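Local atomic coordinates of putative flagellar hook-associated protein (Vibrio parahaemolyticus, PDB entry 3PWX), a protein that probably serves as a structural component of the bacterial flagellum, perhaps as a flagellin-like protein associated with the hook. Residues T135-D147 and T186-R200. Sequence-based numbering, arbitrary orientation.
Sequences TMDSNMTAQEILD and TMANVLGAMTEIGGR
Thr186 meets Leu146 through methyls, CG2 against CD2, while its OG1, hydrogen-bonded to Ala182 O, also shares a water with Leu146 O. One turn on, Asn189, whose amide can offer two N-H groups, suits a place facing two backbone carbonyls: ND2 donates to Ile145 O (3.0 Å, 154°) from above the carbonyl plane, and weakly to Asp147 O. Val190 and Ala193 receive the two branches of Ile145. CG2, anti to the backbone N, crosses to Val190 CG2 (3.8 Å), and CD1 reaches Ala193 CB. Small Ala193 also admits Met140, a selenomethionine whose bent chain sets CE 3.6 Å from Ala193 CB and CG 3.7 Å from Ile197 CD1. Glu196 OE2 forms a salt bridge with Arg200 NH2 (2.8 Å), helping to hold the guanidinium. Extended from CG to NE, Arg200 runs its aliphatic part past SE of Met136, also a selenomethionine, and donates from NH1 to Asn139 O (3.2 Å, 174°), in the guanidinium plane; Asp137 CB and O lie over one face. The contact lays strand 134-137, which pairs antiparallel with a strand of the second subunit, and short helix 142-145 along helix 172-223; helix 7-61 touches Met136, Met140 and Ile197, and Phe89 of helix 71-89 packs on Ile145.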
# COMPACT_ATOMS: atom_id res chain seq x y z
N THR A 135 -2.92 -1.95 -0.35
CA THR A 135 -3.03 -0.57 0.08
C THR A 135 -2.07 0.33 -0.65
O THR A 135 -0.98 -0.08 -1.08
CB THR A 135 -2.75 -0.41 1.57
OG1 THR A 135 -1.35 -0.61 1.76
CG2 THR A 135 -3.55 -1.40 2.40
N MSE A 136 -2.48 1.57 -0.82
CA MSE A 136 -1.59 2.53 -1.49
C MSE A 136 -1.34 3.67 -0.50
O MSE A 136 -2.29 4.09 0.20
CB MSE A 136 -2.23 3.05 -2.75
CG MSE A 136 -1.73 4.40 -3.18
SE MSE A 136 -0.06 4.14 -4.24
CE MSE A 136 -0.92 2.69 -5.35
N ASP A 137 -0.09 4.12 -0.37
CA ASP A 137 0.22 5.23 0.55
C ASP A 137 -0.34 6.50 -0.02
O ASP A 137 -0.23 6.73 -1.21
CB ASP A 137 1.73 5.34 0.82
CG ASP A 137 2.32 4.06 1.48
OD1 ASP A 137 1.57 3.22 2.11
OD2 ASP A 137 3.57 3.89 1.38
N SER A 138 -0.93 7.34 0.80
CA SER A 138 -1.75 8.46 0.33
C SER A 138 -1.27 9.79 0.82
O SER A 138 -1.80 10.85 0.38
CB SER A 138 -3.21 8.22 0.75
OG SER A 138 -3.32 8.24 2.17
N ASN A 139 -0.25 9.83 1.67
CA ASN A 139 0.27 11.14 2.05
C ASN A 139 1.74 11.47 1.72
O ASN A 139 2.51 10.55 1.44
CB ASN A 139 0.00 11.41 3.52
CG ASN A 139 0.78 10.49 4.45
OD1 ASN A 139 0.93 9.27 4.24
ND2 ASN A 139 1.28 11.09 5.53
N MSE A 140 2.08 12.76 1.68
CA MSE A 140 3.50 13.17 1.72
C MSE A 140 3.70 13.90 3.05
O MSE A 140 2.73 14.30 3.67
CB MSE A 140 3.90 14.08 0.55
CG MSE A 140 3.91 13.44 -0.83
SE MSE A 140 5.01 11.80 -0.97
CE MSE A 140 6.77 12.56 -0.58
N THR A 141 4.93 13.97 3.53
CA THR A 141 5.16 14.72 4.75
C THR A 141 6.15 15.88 4.64
O THR A 141 7.21 15.74 4.04
CB THR A 141 5.50 13.85 5.99
OG1 THR A 141 6.85 13.38 5.92
CG2 THR A 141 4.49 12.77 6.11
N ALA A 142 5.80 16.98 5.29
CA ALA A 142 6.73 18.11 5.42
C ALA A 142 8.00 17.59 6.08
O ALA A 142 9.10 17.92 5.71
CB ALA A 142 6.11 19.21 6.23
N GLN A 143 7.86 16.72 7.07
CA GLN A 143 9.06 16.31 7.75
C GLN A 143 10.05 15.54 6.90
O GLN A 143 11.23 15.69 7.09
CB GLN A 143 8.75 15.52 9.00
CG GLN A 143 9.98 15.07 9.65
CD GLN A 143 9.75 14.94 11.08
OE1 GLN A 143 9.77 15.97 11.80
NE2 GLN A 143 9.45 13.70 11.53
N GLU A 144 9.59 14.71 5.98
CA GLU A 144 10.51 14.06 5.07
C GLU A 144 11.00 15.02 3.98
O GLU A 144 12.20 15.00 3.63
CB GLU A 144 9.85 12.81 4.47
CG GLU A 144 10.68 12.23 3.33
CD GLU A 144 9.99 11.03 2.68
OE1 GLU A 144 9.08 10.42 3.33
OE2 GLU A 144 10.36 10.69 1.53
N ILE A 145 10.12 15.89 3.49
CA ILE A 145 10.46 16.83 2.39
C ILE A 145 11.44 17.95 2.74
O ILE A 145 12.33 18.31 1.92
CB ILE A 145 9.17 17.34 1.69
CG1 ILE A 145 8.46 16.13 1.00
CG2 ILE A 145 9.49 18.34 0.69
CD1 ILE A 145 7.02 16.37 0.60
N LEU A 146 11.30 18.46 3.97
CA LEU A 146 12.13 19.54 4.48
C LEU A 146 13.48 19.04 5.04
O LEU A 146 14.42 19.84 5.25
CB LEU A 146 11.36 20.33 5.54
CG LEU A 146 10.29 21.26 4.95
CD1 LEU A 146 9.61 22.17 6.00
CD2 LEU A 146 10.86 22.19 3.84
N ASP A 147 13.60 17.74 5.26
CA ASP A 147 14.86 17.20 5.76
C ASP A 147 15.94 17.22 4.67
O ASP A 147 15.91 16.45 3.70
CB ASP A 147 14.63 15.78 6.33
CG ASP A 147 15.93 14.98 6.51
OD1 ASP A 147 16.86 15.12 5.69
OD2 ASP A 147 16.01 14.16 7.44
N THR A 186 16.24 21.26 -1.17
CA THR A 186 14.83 21.20 -0.93
C THR A 186 14.12 20.98 -2.26
O THR A 186 13.24 20.11 -2.40
CB THR A 186 14.32 22.39 -0.10
OG1 THR A 186 15.09 22.44 1.09
CG2 THR A 186 12.89 22.21 0.35
N MSE A 187 14.55 21.69 -3.26
CA MSE A 187 13.94 21.57 -4.56
C MSE A 187 13.99 20.13 -5.09
O MSE A 187 12.97 19.60 -5.56
CB MSE A 187 14.60 22.53 -5.55
CG MSE A 187 14.04 22.38 -6.94
SE MSE A 187 12.30 23.26 -7.15
CE MSE A 187 13.05 25.13 -7.35
N ALA A 188 15.15 19.49 -4.98
CA ALA A 188 15.26 18.06 -5.30
C ALA A 188 14.23 17.18 -4.52
O ALA A 188 13.60 16.22 -5.06
CB ALA A 188 16.67 17.58 -5.03
N ASN A 189 14.05 17.51 -3.26
CA ASN A 189 13.11 16.72 -2.46
C ASN A 189 11.67 16.99 -2.93
O ASN A 189 10.86 16.07 -3.08
CB ASN A 189 13.27 17.08 -0.97
CG ASN A 189 14.51 16.47 -0.34
OD1 ASN A 189 15.19 15.69 -0.93
ND2 ASN A 189 14.78 16.83 0.89
N VAL A 190 11.34 18.27 -3.14
CA VAL A 190 9.98 18.64 -3.57
C VAL A 190 9.66 18.00 -4.89
O VAL A 190 8.58 17.43 -5.06
CB VAL A 190 9.79 20.20 -3.64
CG1 VAL A 190 8.56 20.57 -4.48
CG2 VAL A 190 9.60 20.73 -2.28
N LEU A 191 10.63 17.99 -5.80
CA LEU A 191 10.45 17.44 -7.13
C LEU A 191 10.41 15.93 -7.08
O LEU A 191 9.69 15.31 -7.85
CB LEU A 191 11.57 17.93 -8.10
CG LEU A 191 11.55 19.39 -8.62
CD1 LEU A 191 12.65 19.64 -9.64
CD2 LEU A 191 10.17 19.79 -9.23
N GLY A 192 11.19 15.34 -6.18
CA GLY A 192 11.19 13.88 -6.02
C GLY A 192 9.84 13.40 -5.51
O GLY A 192 9.31 12.37 -5.97
N ALA A 193 9.27 14.13 -4.58
CA ALA A 193 7.90 13.90 -4.08
C ALA A 193 6.83 13.88 -5.14
O ALA A 193 5.94 13.05 -5.09
CB ALA A 193 7.54 15.03 -3.10
N MSE A 194 6.90 14.84 -6.07
CA MSE A 194 5.88 15.03 -7.10
C MSE A 194 6.05 13.95 -8.15
O MSE A 194 5.08 13.49 -8.75
CB MSE A 194 6.04 16.44 -7.74
CG MSE A 194 5.45 17.63 -6.93
SE MSE A 194 5.99 19.38 -7.72
CE MSE A 194 4.41 19.60 -8.89
N THR A 195 7.30 13.57 -8.42
CA THR A 195 7.56 12.41 -9.25
C THR A 195 6.98 11.18 -8.56
O THR A 195 6.36 10.33 -9.20
CB THR A 195 9.05 12.22 -9.47
OG1 THR A 195 9.54 13.30 -10.29
CG2 THR A 195 9.31 10.95 -10.19
N GLU A 196 7.12 11.09 -7.24
CA GLU A 196 6.60 9.95 -6.54
C GLU A 196 5.08 9.98 -6.60
O GLU A 196 4.47 8.99 -6.88
CB GLU A 196 7.12 9.87 -5.12
CG GLU A 196 6.96 8.50 -4.54
CD GLU A 196 7.07 8.45 -3.01
OE1 GLU A 196 7.92 9.16 -2.43
OE2 GLU A 196 6.30 7.63 -2.41
N ILE A 197 4.46 11.12 -6.41
CA ILE A 197 3.02 11.17 -6.60
C ILE A 197 2.55 10.77 -8.01
O ILE A 197 1.54 10.07 -8.17
CB ILE A 197 2.48 12.52 -6.26
CG1 ILE A 197 2.27 12.66 -4.76
CG2 ILE A 197 1.17 12.78 -7.01
CD1 ILE A 197 2.51 14.06 -4.21
N GLY A 198 3.26 11.20 -9.04
CA GLY A 198 2.89 10.75 -10.40
C GLY A 198 2.95 9.25 -10.58
O GLY A 198 2.13 8.71 -11.23
N GLY A 199 3.94 8.56 -10.02
CA GLY A 199 4.01 7.11 -9.99
C GLY A 199 2.83 6.51 -9.22
O GLY A 199 2.27 5.48 -9.64
N ARG A 200 2.42 7.12 -8.11
CA ARG A 200 1.19 6.67 -7.44
C ARG A 200 -0.04 6.73 -8.35
O ARG A 200 -0.70 5.72 -8.58
CB ARG A 200 0.96 7.41 -6.13
CG ARG A 200 1.84 6.78 -5.01
CD ARG A 200 1.67 7.59 -3.72
NE ARG A 200 2.78 7.40 -2.80
CZ ARG A 200 2.92 8.10 -1.68
NH1 ARG A 200 2.02 9.03 -1.36
NH2 ARG A 200 3.96 7.87 -0.88
O HOH W 1 14.71 22.15 3.68